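Local coordinates for protein endo-beta-mannanase (Rhizomucor miehei, PDB 4QP0) that probably hydrolyses internal beta-1,4-mannosidic linkages in mannans, galactomannans and glucomannans as a secreted, TIM-barrel glycoside hydrolase of family 5, at residues S229-Y233 and W270-W274; L29-Q34 and R88-I92; D131-N135 and V194-W198; F19-G23 and A353-K359. All blocks are in the same frame, centred on the assembly; numbering follows the deposited sequence.

Contact 1 (S229-Y233 and W270-W274); sequences SDYEY and WSVQW
Segment 229-233 is an irregular piece of the loop between strand 214-216 and helix 241-245, closed by a hydrogen bond from backbone Tyr233 N to Asp230 O (3.2 Å); residues 270-274 form the first turn of helix 270-284, with Trp274 N hydrogen-bonded to Trp270 O (2.8 Å). The backbones stay well apart, CA to CA 10.4 Å for Asp230-Trp270 and 9.3 Å for Glu232-Trp274, and long side chains fill the gap. Asp230 (chi1 m) points toward the helix, and its carboxylate OD2 accepts a hydrogen bond from Trp270 NE1 at 2.7 Å, satisfying the indole NH. Glu232 packs its aliphatic CB 3.8 Å from Trp270 CZ2 and 3.6 Å from Trp274 CH2. Both tryptophans use the t rotamer, which sends their rings out to the loop; together with Tyr233 they make an aromatic cluster where a TIM-barrel loop meets the start of an outer helix. Tyr233 (chi1 m, chi2 -87°) offers its face to the edge of Trp274 in a T-shaped pair, centroids of the Tyr233 ring and the Trp274 six-membered ring 5.1 Å apart and planes at 85°. Its hydroxyl is hydrogen-bonded to Asp277, while a water donates to Tyr233 OH (2.5 Å) and Trp270 O (2.8 Å).

Contact 2 (L29-Q34 and R88-I92); sequences LMTSDQ and RIDYI
Gln34 lies across the ring of Tyr91: its CG sits 4.1 Å from the ring centroid, 24° off the normal, a CH-pi contact, and Gln34 NE2 is 3.3 Å from Tyr91 CG over the face. Tyr91 (chi1 t) points toward the loop from helix 87-98. Residues 29-31 end a 3-10 turn, with Ser32 N hydrogen-bonded to Leu29 O (3.2 Å); the chain extends through Ser32 and Asp33 (psi 146° and 164°) and enters helix 34-47 at Gln34. Asp33 is the N-cap, its short side chain letting OD1 accept a hydrogen bond from Asn36 N. Closest CA pairs are Met30-Arg88 at 6.2 Å, Leu29-Ile92 at 7.3 Å and Gln34-Tyr91 at 8.1 Å. The contact joins the loop of the TIM barrel's first beta-alpha unit to the helix before strand 102-106. Arg88, nearly extended (chi2 and chi3 t), reaches along the turn, so NH1 donates to Ser32 O at 2.7 Å and NH2 to a water (3.2 Å) that donates to Thr31 O (2.9 Å); a long guanidinium side chain can thus serve successive carbonyls. Toward strands 51-55 and 102-106, which Leu29 and Ile92 touch, branched Ile92 places CD1 3.7 Å from Leu29 CB, and Ile89 CD1 lies 4.3 Å from Met30 CB.

Contact 3 (D131-N135 and V194-W198); sequences DFYTN and VTTAW
Tyr133 meets Trp198 with its backbone as well as its ring: Tyr133 CA stands over the five-membered ring of the indole, 4.0 Å from the centroid and 28° off the normal, a main-chain CH-pi contact. The two CA atoms are accordingly only 5.5 Å apart. The chain turns through helical backbone angles at 131-133, and Asp131 O accepts hydrogen bonds from Thr134 N (3.1 Å) and Asn135 N (2.8 Å); Asn135 is the N-cap of helix 136-151. Segment 194-198 is part of helix 192-209, with Trp198 N hydrogen-bonded to Val194 O (3.1 Å). Trp198 (chi1 t) points toward the loop. The Tyr133 ring (chi1 m) packs obliquely on it, centroids to the six-membered ring 4.7 Å apart and planes at 49°, with Tyr133 CD1 3.4 Å from Trp198 CD2. Phe132, chi1 t, brings CE2 to 3.4 Å from Trp198 CZ2, completing an aromatic cluster to which Phe142 of helix 136-151 adds. One turn before Trp198, branched Val194 packs against the start of the Tyr133 side chain and the Thr134 methyl, CG1 lying 4.0 Å from Tyr133 CB and 4.1 Å from Thr134 CG2. The cluster joins the loop entering helix 136-151 to helix 192-209, both outer helices of the TIM barrel. Tyr133 CA and ring carbons lie over the indole face, so cohesion rests on apolar and aromatic contact, while the Tyr133 hydroxyl finds its partner in Arg177 O.

Contact 4 (F19-G23 and A353-K359); sequences FYFEG and ADAMAKK
Strand 21-23 and helix 353-358 run at 139° between their N-to-C directions, their axes 6.5 Å apart at closest approach. CA atoms lie 4.8 Å apart for Phe21-Met356 and 5.0 Å for Glu22-Ala353. Small Ala353 permits the approach, and waters bridge the main chains: one accepts from Glu22 N (3.0 Å) and donates to Ala353 O (2.9 Å), another accepts from Tyr20 N (2.8 Å) and lies 2.8 Å from Met356 O, in position to donate to it. Tyr20 and Glu22 point toward the helix, whereas Phe21 points away. Met356 (chi1 and chi2 m) bends along the strand, its flexible end bringing CE 3.4 Å from Phe21 O and 4.1 Å from Tyr20 CB. Glu22, extended with chi1 and chi2 t, passes Ala353, OE1 lying 3.6 Å from its CB. Where the helix runs out, Lys359 lays the end of its side chain over the face of Tyr20: CE is 4.2 Å from the ring centroid, 4° off the normal, and NZ 4.3 Å, 24° off, a CH-pi and a cation-pi contact together. The last helix of the chain thus packs outside the first strand of the TIM barrel. Asp317 ties the ends of both residues, by a salt bridge to Lys359 NZ and a hydrogen bond to Tyr20 OH, so the lysine's charge meets a carboxylate as well as the ring.

Contact 4 joins residues 330 apart, and its loop encloses the other three, which follow along the chain in the order contact 2, contact 3, contact 1. None touches another: nearest atoms are about 11 Å apart for contacts 1 and 3 and for contacts 2 and 4, and about 24 Å for contacts 1 and 2. Contacts 1 and 2 lie on opposite sides of the chain's centre, as do contacts 3 and 4, with centres 36 Å and 35 Å apart. Strand 17-25 carries one segment of contact 4 and leads into the 29-34 loop of contact 2. The four sites thus fasten separate helices and loops around one TIM barrel, while contact 4 brings the C-terminal helix back onto the first barrel strand.

Contact 1 (S229-Y233 and W270-W274)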
loop_
_atom_site.group_PDB
_atom_site.type_symbol
_atom_site.label_atom_id
_atom_site.label_comp_id
_atom_site.label_asym_id
_atom_site.label_seq_id
_atom_site.Cartn_x
_atom_site.Cartn_y
_atom_site.Cartn_z
ATOM N N SER A 229 18.812 -6.934 -16.597
ATOM C CA SER A 229 19.792 -5.861 -16.384
ATOM C C SER A 229 19.671 -5.149 -15.042
ATOM O O SER A 229 20.626 -5.114 -14.272
ATOM C CB SER A 229 19.748 -4.843 -17.527
ATOM O OG SER A 229 19.806 -5.496 -18.785
ATOM N N ASP A 230 18.492 -4.605 -14.762
ATOM C CA ASP A 230 18.308 -3.666 -13.660
ATOM C C ASP A 230 17.976 -4.317 -12.327
ATOM O O ASP A 230 17.584 -5.482 -12.274
ATOM C CB ASP A 230 17.231 -2.644 -14.036
ATOM C CG ASP A 230 17.554 -1.916 -15.325
ATOM O OD1 ASP A 230 18.723 -1.986 -15.761
ATOM O OD2 ASP A 230 16.646 -1.279 -15.904
ATOM N N TYR A 231 18.126 -3.539 -11.258
ATOM C CA TYR A 231 17.867 -3.980 -9.885
ATOM C C TYR A 231 16.399 -4.375 -9.677
ATOM O O TYR A 231 16.078 -5.275 -8.890
ATOM C CB TYR A 231 18.258 -2.848 -8.930
ATOM C CG TYR A 231 18.291 -3.194 -7.455
ATOM C CD1 TYR A 231 19.241 -4.071 -6.945
ATOM C CD2 TYR A 231 17.390 -2.601 -6.562
ATOM C CE1 TYR A 231 19.280 -4.371 -5.592
ATOM C CE2 TYR A 231 17.423 -2.892 -5.212
ATOM C CZ TYR A 231 18.370 -3.780 -4.736
ATOM O OH TYR A 231 18.410 -4.069 -3.400
ATOM N N GLU A 232 15.527 -3.697 -10.415
ATOM C CA GLU A 232 14.079 -3.858 -10.338
ATOM C C GLU A 232 13.566 -5.124 -11.046
ATOM O O GLU A 232 12.415 -5.524 -10.848
ATOM C CB GLU A 232 13.398 -2.603 -10.925
ATOM C CG GLU A 232 13.639 -1.316 -10.138
ATOM C CD GLU A 232 15.047 -0.763 -10.306
ATOM O OE1 GLU A 232 15.762 -1.204 -11.237
ATOM O OE2 GLU A 232 15.440 0.118 -9.507
ATOM N N TYR A 233 14.420 -5.753 -11.854
ATOM C CA TYR A 233 14.046 -6.940 -12.633
ATOM C C TYR A 233 14.787 -8.228 -12.271
ATOM O O TYR A 233 14.308 -9.323 -12.583
ATOM C CB TYR A 233 14.276 -6.678 -14.110
ATOM C CG TYR A 233 13.237 -5.815 -14.776
ATOM C CD1 TYR A 233 12.081 -6.378 -15.297
ATOM C CD2 TYR A 233 13.426 -4.442 -14.914
ATOM C CE1 TYR A 233 11.125 -5.599 -15.924
ATOM C CE2 TYR A 233 12.477 -3.648 -15.552
ATOM C CZ TYR A 233 11.326 -4.237 -16.050
ATOM O OH TYR A 233 10.376 -3.476 -16.682
ATOM N N TRP A 270 11.692 3.412 -20.107
ATOM C CA TRP A 270 11.769 2.415 -19.028
ATOM C C TRP A 270 10.498 2.311 -18.234
ATOM O O TRP A 270 10.081 1.210 -17.863
ATOM C CB TRP A 270 12.944 2.713 -18.102
ATOM C CG TRP A 270 13.243 1.616 -17.099
ATOM C CD1 TRP A 270 14.174 0.582 -17.219
ATOM C CD2 TRP A 270 12.624 1.418 -15.777
ATOM N NE1 TRP A 270 14.170 -0.217 -16.099
ATOM C CE2 TRP A 270 13.267 0.226 -15.197
ATOM C CE3 TRP A 270 11.642 2.080 -15.047
ATOM C CZ2 TRP A 270 12.923 -0.259 -13.942
ATOM C CZ3 TRP A 270 11.303 1.580 -13.779
ATOM C CH2 TRP A 270 11.928 0.437 -13.245
ATOM N N SER A 271 9.866 3.456 -17.988
ATOM C CA SER A 271 8.681 3.533 -17.147
ATOM C C SER A 271 7.453 2.945 -17.825
ATOM O O SER A 271 6.699 2.202 -17.199
ATOM C CB SER A 271 8.415 4.979 -16.718
ATOM O OG SER A 271 9.372 5.415 -15.764
ATOM N N VAL A 272 7.250 3.287 -19.097
ATOM C CA VAL A 272 6.183 2.690 -19.873
ATOM C C VAL A 272 6.405 1.186 -19.949
ATOM O O VAL A 272 5.485 0.406 -19.729
ATOM C CB VAL A 272 6.113 3.264 -21.296
ATOM C CG1 VAL A 272 5.151 2.451 -22.146
ATOM C CG2 VAL A 272 5.694 4.725 -21.266
ATOM N N GLN A 273 7.626 0.777 -20.268
ATOM C CA GLN A 273 7.963 -0.653 -20.290
ATOM C C GLN A 273 7.688 -1.333 -18.942
ATOM O O GLN A 273 7.287 -2.491 -18.905
ATOM C CB GLN A 273 9.419 -0.874 -20.720
ATOM C CG GLN A 273 9.806 -2.337 -20.880
ATOM C CD GLN A 273 9.348 -2.910 -22.208
ATOM O OE1 GLN A 273 9.934 -2.611 -23.246
ATOM N NE2 GLN A 273 8.318 -3.755 -22.180
ATOM N N TRP A 274 7.884 -0.600 -17.851
ATOM C CA TRP A 274 7.673 -1.112 -16.493
ATOM C C TRP A 274 6.225 -1.444 -16.223
ATOM O O TRP A 274 5.921 -2.494 -15.626
ATOM C CB TRP A 274 8.176 -0.073 -15.500
ATOM C CG TRP A 274 8.084 -0.421 -14.031
ATOM C CD1 TRP A 274 7.325 0.219 -13.059
ATOM C CD2 TRP A 274 8.822 -1.466 -13.306
ATOM N NE1 TRP A 274 7.525 -0.348 -11.825
ATOM C CE2 TRP A 274 8.403 -1.364 -11.901
ATOM C CE3 TRP A 274 9.739 -2.439 -13.664
ATOM C CZ2 TRP A 274 8.900 -2.215 -10.917
ATOM C CZ3 TRP A 274 10.237 -3.292 -12.658
ATOM C CH2 TRP A 274 9.820 -3.180 -11.322
HETATM O O HOH W 1 11.269 -1.365 -17.799
#

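Contact 2 (L29-Q34 and R88-I92)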
loop_
_atom_site.group_PDB
_atom_site.type_symbol
_atom_site.label_atom_id
_atom_site.label_comp_id
_atom_site.label_asym_id
_atom_site.label_seq_id
_atom_site.Cartn_x
_atom_site.Cartn_y
_atom_site.Cartn_z
ATOM N N LEU A 29 -3.381 10.079 6.765
ATOM C CA LEU A 29 -4.740 10.136 7.302
ATOM C C LEU A 29 -4.763 9.873 8.809
ATOM O O LEU A 29 -5.494 10.536 9.551
ATOM C CB LEU A 29 -5.677 9.184 6.549
ATOM C CG LEU A 29 -6.385 9.793 5.326
ATOM C CD1 LEU A 29 -7.064 8.719 4.483
ATOM C CD2 LEU A 29 -7.389 10.863 5.738
ATOM N N MET A 30 -3.931 8.924 9.244
ATOM C CA MET A 30 -3.799 8.566 10.654
ATOM C C MET A 30 -3.368 9.708 11.601
ATOM O O MET A 30 -3.498 9.583 12.814
ATOM C CB MET A 30 -2.877 7.343 10.812
ATOM C CG MET A 30 -1.440 7.543 10.359
ATOM S SD MET A 30 -0.423 6.132 10.843
ATOM C CE MET A 30 1.161 6.594 10.142
ATOM N N THR A 31 -2.855 10.810 11.056
ATOM C CA THR A 31 -2.397 11.928 11.892
ATOM C C THR A 31 -3.184 13.203 11.653
ATOM O O THR A 31 -2.964 14.209 12.327
ATOM C CB THR A 31 -0.893 12.234 11.703
ATOM O OG1 THR A 31 -0.632 12.563 10.330
ATOM C CG2 THR A 31 -0.025 11.050 12.149
ATOM N N SER A 32 -4.095 13.158 10.689
ATOM C CA SER A 32 -4.844 14.335 10.286
ATOM C C SER A 32 -5.969 14.649 11.257
ATOM O O SER A 32 -6.584 13.740 11.820
ATOM C CB SER A 32 -5.416 14.143 8.880
ATOM O OG SER A 32 -4.379 14.080 7.918
ATOM N N ASP A 33 -6.248 15.940 11.440
ATOM C CA ASP A 33 -7.426 16.347 12.195
ATOM C C ASP A 33 -8.674 16.011 11.390
ATOM O O ASP A 33 -8.590 15.747 10.192
ATOM C CB ASP A 33 -7.372 17.825 12.628
ATOM C CG ASP A 33 -7.696 18.806 11.502
ATOM O OD1 ASP A 33 -8.659 18.601 10.730
ATOM O OD2 ASP A 33 -7.000 19.833 11.427
ATOM N N GLN A 34 -9.821 16.014 12.061
ATOM C CA GLN A 34 -11.047 15.477 11.496
ATOM C C GLN A 34 -11.542 16.252 10.276
ATOM O O GLN A 34 -11.988 15.653 9.299
ATOM C CB GLN A 34 -12.120 15.341 12.581
ATOM C CG GLN A 34 -11.671 14.421 13.722
ATOM C CD GLN A 34 -12.796 13.641 14.380
ATOM O OE1 GLN A 34 -13.890 14.150 14.583
ATOM N NE2 GLN A 34 -12.513 12.392 14.742
ATOM N N ARG A 88 -8.792 6.771 15.770
ATOM C CA ARG A 88 -8.522 7.594 14.589
ATOM C C ARG A 88 -8.794 6.818 13.291
ATOM O O ARG A 88 -9.261 7.392 12.295
ATOM C CB ARG A 88 -7.081 8.108 14.598
ATOM C CG ARG A 88 -6.819 9.280 15.535
ATOM C CD ARG A 88 -5.423 9.843 15.309
ATOM N NE ARG A 88 -5.261 11.173 15.885
ATOM C CZ ARG A 88 -5.471 12.317 15.234
ATOM N NH1 ARG A 88 -5.854 12.320 13.958
ATOM N NH2 ARG A 88 -5.294 13.472 15.863
ATOM N N ILE A 89 -8.495 5.520 13.301
ATOM C CA ILE A 89 -8.784 4.671 12.145
ATOM C C ILE A 89 -10.298 4.495 12.010
ATOM O O ILE A 89 -10.836 4.631 10.906
ATOM C CB ILE A 89 -8.043 3.317 12.206
ATOM C CG1 ILE A 89 -6.528 3.529 12.260
ATOM C CG2 ILE A 89 -8.405 2.436 11.016
ATOM C CD1 ILE A 89 -5.940 4.322 11.104
ATOM N N ASP A 90 -10.971 4.235 13.139
ATOM C CA ASP A 90 -12.430 4.113 13.188
ATOM C C ASP A 90 -13.084 5.302 12.485
ATOM O O ASP A 90 -14.015 5.141 11.705
ATOM C CB ASP A 90 -12.933 4.037 14.642
ATOM C CG ASP A 90 -12.575 2.716 15.358
ATOM O OD1 ASP A 90 -11.949 1.805 14.771
ATOM O OD2 ASP A 90 -12.940 2.587 16.541
ATOM N N TYR A 91 -12.586 6.500 12.767
ATOM C CA TYR A 91 -13.139 7.709 12.180
ATOM C C TYR A 91 -12.861 7.778 10.683
ATOM O O TYR A 91 -13.713 8.220 9.908
ATOM C CB TYR A 91 -12.628 8.956 12.904
ATOM C CG TYR A 91 -13.235 10.239 12.374
ATOM C CD1 TYR A 91 -14.526 10.632 12.739
ATOM C CD2 TYR A 91 -12.523 11.055 11.492
ATOM C CE1 TYR A 91 -15.086 11.806 12.243
ATOM C CE2 TYR A 91 -13.076 12.228 10.991
ATOM C CZ TYR A 91 -14.349 12.598 11.371
ATOM O OH TYR A 91 -14.882 13.762 10.869
ATOM N N ILE A 92 -11.676 7.327 10.276
ATOM C CA ILE A 92 -11.313 7.303 8.859
ATOM C C ILE A 92 -12.252 6.384 8.075
ATOM O O ILE A 92 -12.814 6.791 7.051
ATOM C CB ILE A 92 -9.836 6.908 8.648
ATOM C CG1 ILE A 92 -8.925 8.051 9.097
ATOM C CG2 ILE A 92 -9.566 6.578 7.185
ATOM C CD1 ILE A 92 -7.487 7.635 9.338
HETATM O O HOH W 2 -4.130 16.005 14.232
#

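Contact 3 (D131-N135 and V194-W198)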
loop_
_atom_site.group_PDB
_atom_site.type_symbol
_atom_site.label_atom_id
_atom_site.label_comp_id
_atom_site.label_asym_id
_atom_site.label_seq_id
_atom_site.Cartn_x
_atom_site.Cartn_y
_atom_site.Cartn_z
ATOM N N ASP A 131 15.720 -9.766 10.037
ATOM C CA ASP A 131 15.361 -10.557 11.225
ATOM C C ASP A 131 13.845 -10.657 11.324
ATOM O O ASP A 131 13.303 -11.686 11.752
ATOM C CB ASP A 131 15.906 -9.932 12.516
ATOM C CG ASP A 131 17.344 -10.334 12.817
ATOM O OD1 ASP A 131 17.786 -11.405 12.351
ATOM O OD2 ASP A 131 18.025 -9.581 13.547
ATOM N N PHE A 132 13.174 -9.580 10.904
ATOM C CA PHE A 132 11.713 -9.492 10.882
ATOM C C PHE A 132 11.058 -10.575 10.016
ATOM O O PHE A 132 9.909 -10.957 10.256
ATOM C CB PHE A 132 11.280 -8.100 10.407
ATOM C CG PHE A 132 9.826 -7.806 10.629
ATOM C CD1 PHE A 132 9.317 -7.686 11.915
ATOM C CD2 PHE A 132 8.969 -7.641 9.556
ATOM C CE1 PHE A 132 7.976 -7.418 12.126
ATOM C CE2 PHE A 132 7.625 -7.363 9.758
ATOM C CZ PHE A 132 7.127 -7.259 11.044
ATOM N N TYR A 133 11.803 -11.070 9.030
ATOM C CA TYR A 133 11.311 -12.083 8.096
ATOM C C TYR A 133 11.462 -13.519 8.595
ATOM O O TYR A 133 10.814 -14.426 8.067
ATOM C CB TYR A 133 11.993 -11.931 6.729
ATOM C CG TYR A 133 11.820 -10.560 6.092
ATOM C CD1 TYR A 133 10.657 -9.815 6.282
ATOM C CD2 TYR A 133 12.813 -10.020 5.281
ATOM C CE1 TYR A 133 10.498 -8.569 5.699
ATOM C CE2 TYR A 133 12.661 -8.774 4.694
ATOM C CZ TYR A 133 11.502 -8.055 4.906
ATOM O OH TYR A 133 11.338 -6.817 4.320
ATOM N N THR A 134 12.301 -13.724 9.614
ATOM C CA THR A 134 12.574 -15.079 10.135
ATOM C C THR A 134 12.243 -15.290 11.621
ATOM O O THR A 134 11.695 -16.332 12.003
ATOM C CB THR A 134 14.027 -15.531 9.852
ATOM O OG1 THR A 134 14.928 -14.425 10.016
ATOM C CG2 THR A 134 14.143 -16.070 8.440
ATOM N N ASN A 135 12.579 -14.295 12.440
ATOM C CA ASN A 135 12.458 -14.359 13.896
ATOM C C ASN A 135 11.045 -14.678 14.373
ATOM O O ASN A 135 10.138 -13.869 14.189
ATOM C CB ASN A 135 12.930 -13.029 14.494
ATOM C CG ASN A 135 13.168 -13.108 15.986
ATOM O OD1 ASN A 135 14.123 -13.737 16.445
ATOM N ND2 ASN A 135 12.306 -12.456 16.755
ATOM N N VAL A 194 13.400 -16.427 1.263
ATOM C CA VAL A 194 13.051 -15.995 2.621
ATOM C C VAL A 194 11.964 -14.915 2.622
ATOM O O VAL A 194 11.019 -14.956 3.420
ATOM C CB VAL A 194 14.308 -15.535 3.387
ATOM C CG1 VAL A 194 13.951 -14.652 4.580
ATOM C CG2 VAL A 194 15.131 -16.747 3.818
ATOM N N THR A 195 12.096 -13.955 1.717
ATOM C CA THR A 195 11.115 -12.886 1.571
ATOM C C THR A 195 9.745 -13.480 1.224
ATOM O O THR A 195 8.758 -13.199 1.893
ATOM C CB THR A 195 11.598 -11.844 0.534
ATOM O OG1 THR A 195 11.199 -10.531 0.935
ATOM C CG2 THR A 195 11.084 -12.144 -0.862
ATOM N N THR A 196 9.714 -14.352 0.221
ATOM C CA THR A 196 8.482 -14.963 -0.271
ATOM C C THR A 196 7.800 -15.847 0.777
ATOM O O THR A 196 6.571 -15.816 0.909
ATOM C CB THR A 196 8.749 -15.753 -1.568
ATOM O OG1 THR A 196 9.159 -14.837 -2.593
ATOM C CG2 THR A 196 7.512 -16.519 -2.030
ATOM N N ALA A 197 8.589 -16.622 1.520
ATOM C CA ALA A 197 8.043 -17.485 2.571
ATOM C C ALA A 197 7.423 -16.679 3.726
ATOM O O ALA A 197 6.376 -17.042 4.256
ATOM C CB ALA A 197 9.105 -18.453 3.080
ATOM N N TRP A 198 8.065 -15.578 4.094
ATOM C CA TRP A 198 7.505 -14.670 5.087
ATOM C C TRP A 198 6.216 -14.073 4.601
ATOM O O TRP A 198 5.261 -13.942 5.361
ATOM C CB TRP A 198 8.514 -13.580 5.433
ATOM C CG TRP A 198 7.953 -12.483 6.303
ATOM C CD1 TRP A 198 7.728 -12.518 7.673
ATOM C CD2 TRP A 198 7.525 -11.141 5.881
ATOM N NE1 TRP A 198 7.206 -11.328 8.116
ATOM C CE2 TRP A 198 7.064 -10.457 7.097
ATOM C CE3 TRP A 198 7.487 -10.463 4.672
ATOM C CZ2 TRP A 198 6.576 -9.158 7.071
ATOM C CZ3 TRP A 198 7.006 -9.149 4.659
ATOM C CH2 TRP A 198 6.565 -8.513 5.830
#

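Contact 4 (F19-G23 and A353-K359)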
loop_
_atom_site.group_PDB
_atom_site.type_symbol
_atom_site.label_atom_id
_atom_site.label_comp_id
_atom_site.label_asym_id
_atom_site.label_seq_id
_atom_site.Cartn_x
_atom_site.Cartn_y
_atom_site.Cartn_z
ATOM N N PHE A 19 -14.279 -3.742 -11.946
ATOM C CA PHE A 19 -13.973 -2.500 -11.246
ATOM C C PHE A 19 -12.572 -1.989 -11.615
ATOM O O PHE A 19 -11.561 -2.440 -11.066
ATOM C CB PHE A 19 -14.128 -2.735 -9.731
ATOM C CG PHE A 19 -14.027 -1.490 -8.881
ATOM C CD1 PHE A 19 -14.511 -0.258 -9.331
ATOM C CD2 PHE A 19 -13.491 -1.567 -7.592
ATOM C CE1 PHE A 19 -14.424 0.877 -8.529
ATOM C CE2 PHE A 19 -13.406 -0.439 -6.786
ATOM C CZ PHE A 19 -13.872 0.785 -7.253
ATOM N N TYR A 20 -12.530 -1.066 -12.576
ATOM C CA TYR A 20 -11.305 -0.346 -12.939
ATOM C C TYR A 20 -11.355 1.014 -12.261
ATOM O O TYR A 20 -12.390 1.676 -12.284
ATOM C CB TYR A 20 -11.184 -0.152 -14.458
ATOM C CG TYR A 20 -10.976 -1.421 -15.253
ATOM C CD1 TYR A 20 -9.700 -1.932 -15.472
ATOM C CD2 TYR A 20 -12.056 -2.103 -15.806
ATOM C CE1 TYR A 20 -9.502 -3.095 -16.201
ATOM C CE2 TYR A 20 -11.871 -3.264 -16.545
ATOM C CZ TYR A 20 -10.591 -3.757 -16.733
ATOM O OH TYR A 20 -10.407 -4.910 -17.459
ATOM N N PHE A 21 -10.242 1.428 -11.656
ATOM C CA PHE A 21 -10.198 2.715 -10.988
ATOM C C PHE A 21 -8.827 3.374 -11.011
ATOM O O PHE A 21 -7.806 2.703 -11.156
ATOM C CB PHE A 21 -10.702 2.591 -9.550
ATOM C CG PHE A 21 -9.870 1.681 -8.678
ATOM C CD1 PHE A 21 -8.818 2.187 -7.924
ATOM C CD2 PHE A 21 -10.162 0.319 -8.587
ATOM C CE1 PHE A 21 -8.068 1.353 -7.104
ATOM C CE2 PHE A 21 -9.417 -0.516 -7.770
ATOM C CZ PHE A 21 -8.369 0.003 -7.030
ATOM N N GLU A 22 -8.822 4.698 -10.894
ATOM C CA GLU A 22 -7.650 5.411 -10.418
ATOM C C GLU A 22 -7.911 5.719 -8.949
ATOM O O GLU A 22 -8.955 6.266 -8.605
ATOM C CB GLU A 22 -7.405 6.698 -11.207
ATOM C CG GLU A 22 -6.218 7.509 -10.700
ATOM C CD GLU A 22 -6.125 8.882 -11.337
ATOM O OE1 GLU A 22 -6.790 9.109 -12.370
ATOM O OE2 GLU A 22 -5.384 9.741 -10.808
ATOM N N GLY A 23 -6.985 5.335 -8.081
ATOM C CA GLY A 23 -7.094 5.650 -6.667
ATOM C C GLY A 23 -6.031 6.656 -6.298
ATOM O O GLY A 23 -5.388 7.215 -7.175
ATOM N N ALA A 353 -9.162 9.269 -14.203
ATOM C CA ALA A 353 -10.103 8.745 -13.212
ATOM C C ALA A 353 -11.436 8.385 -13.869
ATOM O O ALA A 353 -11.967 7.291 -13.648
ATOM C CB ALA A 353 -10.303 9.739 -12.077
ATOM N N ASP A 354 -11.946 9.301 -14.697
ATOM C CA ASP A 354 -13.180 9.093 -15.465
ATOM C C ASP A 354 -13.076 7.925 -16.446
ATOM O O ASP A 354 -14.026 7.162 -16.601
ATOM C CB ASP A 354 -13.579 10.371 -16.225
ATOM C CG ASP A 354 -13.781 11.569 -15.304
ATOM O OD1 ASP A 354 -14.437 11.429 -14.243
ATOM O OD2 ASP A 354 -13.280 12.662 -15.642
ATOM N N ALA A 355 -11.923 7.795 -17.098
ATOM C CA ALA A 355 -11.702 6.740 -18.083
ATOM C C ALA A 355 -11.666 5.344 -17.447
ATOM O O ALA A 355 -12.156 4.384 -18.040
ATOM C CB ALA A 355 -10.436 7.012 -18.884
ATOM N N MET A 356 -11.096 5.232 -16.247
ATOM C CA MET A 356 -11.166 3.980 -15.503
ATOM C C MET A 356 -12.577 3.726 -14.971
ATOM O O MET A 356 -13.052 2.593 -14.991
ATOM C CB MET A 356 -10.152 3.960 -14.351
ATOM C CG MET A 356 -8.702 4.083 -14.788
ATOM S SD MET A 356 -8.103 2.662 -15.719
ATOM C CE MET A 356 -7.453 1.652 -14.380
ATOM N N ALA A 357 -13.240 4.780 -14.496
ATOM C CA ALA A 357 -14.626 4.691 -14.027
ATOM C C ALA A 357 -15.549 4.156 -15.118
ATOM O O ALA A 357 -16.426 3.327 -14.856
ATOM C CB ALA A 357 -15.113 6.053 -13.553
ATOM N N LYS A 358 -15.329 4.643 -16.339
ATOM C CA LYS A 358 -16.131 4.295 -17.508
ATOM C C LYS A 358 -15.930 2.840 -17.964
ATOM O O LYS A 358 -16.884 2.193 -18.383
ATOM C CB LYS A 358 -15.830 5.281 -18.649
ATOM C CG LYS A 358 -16.757 5.193 -19.855
ATOM N N LYS A 359 -14.701 2.329 -17.865
ATOM C CA LYS A 359 -14.347 0.979 -18.366
ATOM C C LYS A 359 -15.275 -0.157 -17.908
ATOM O O LYS A 359 -15.472 -0.384 -16.714
ATOM C CB LYS A 359 -12.894 0.627 -18.022
ATOM C CG LYS A 359 -11.857 1.296 -18.911
ATOM C CD LYS A 359 -10.469 0.707 -18.697
ATOM C CE LYS A 359 -10.241 -0.525 -19.567
ATOM N NZ LYS A 359 -8.846 -1.033 -19.453
HETATM O O HOH W 3 -14.460 0.484 -13.852
HETATM O O HOH W 4 -11.483 6.082 -11.045
#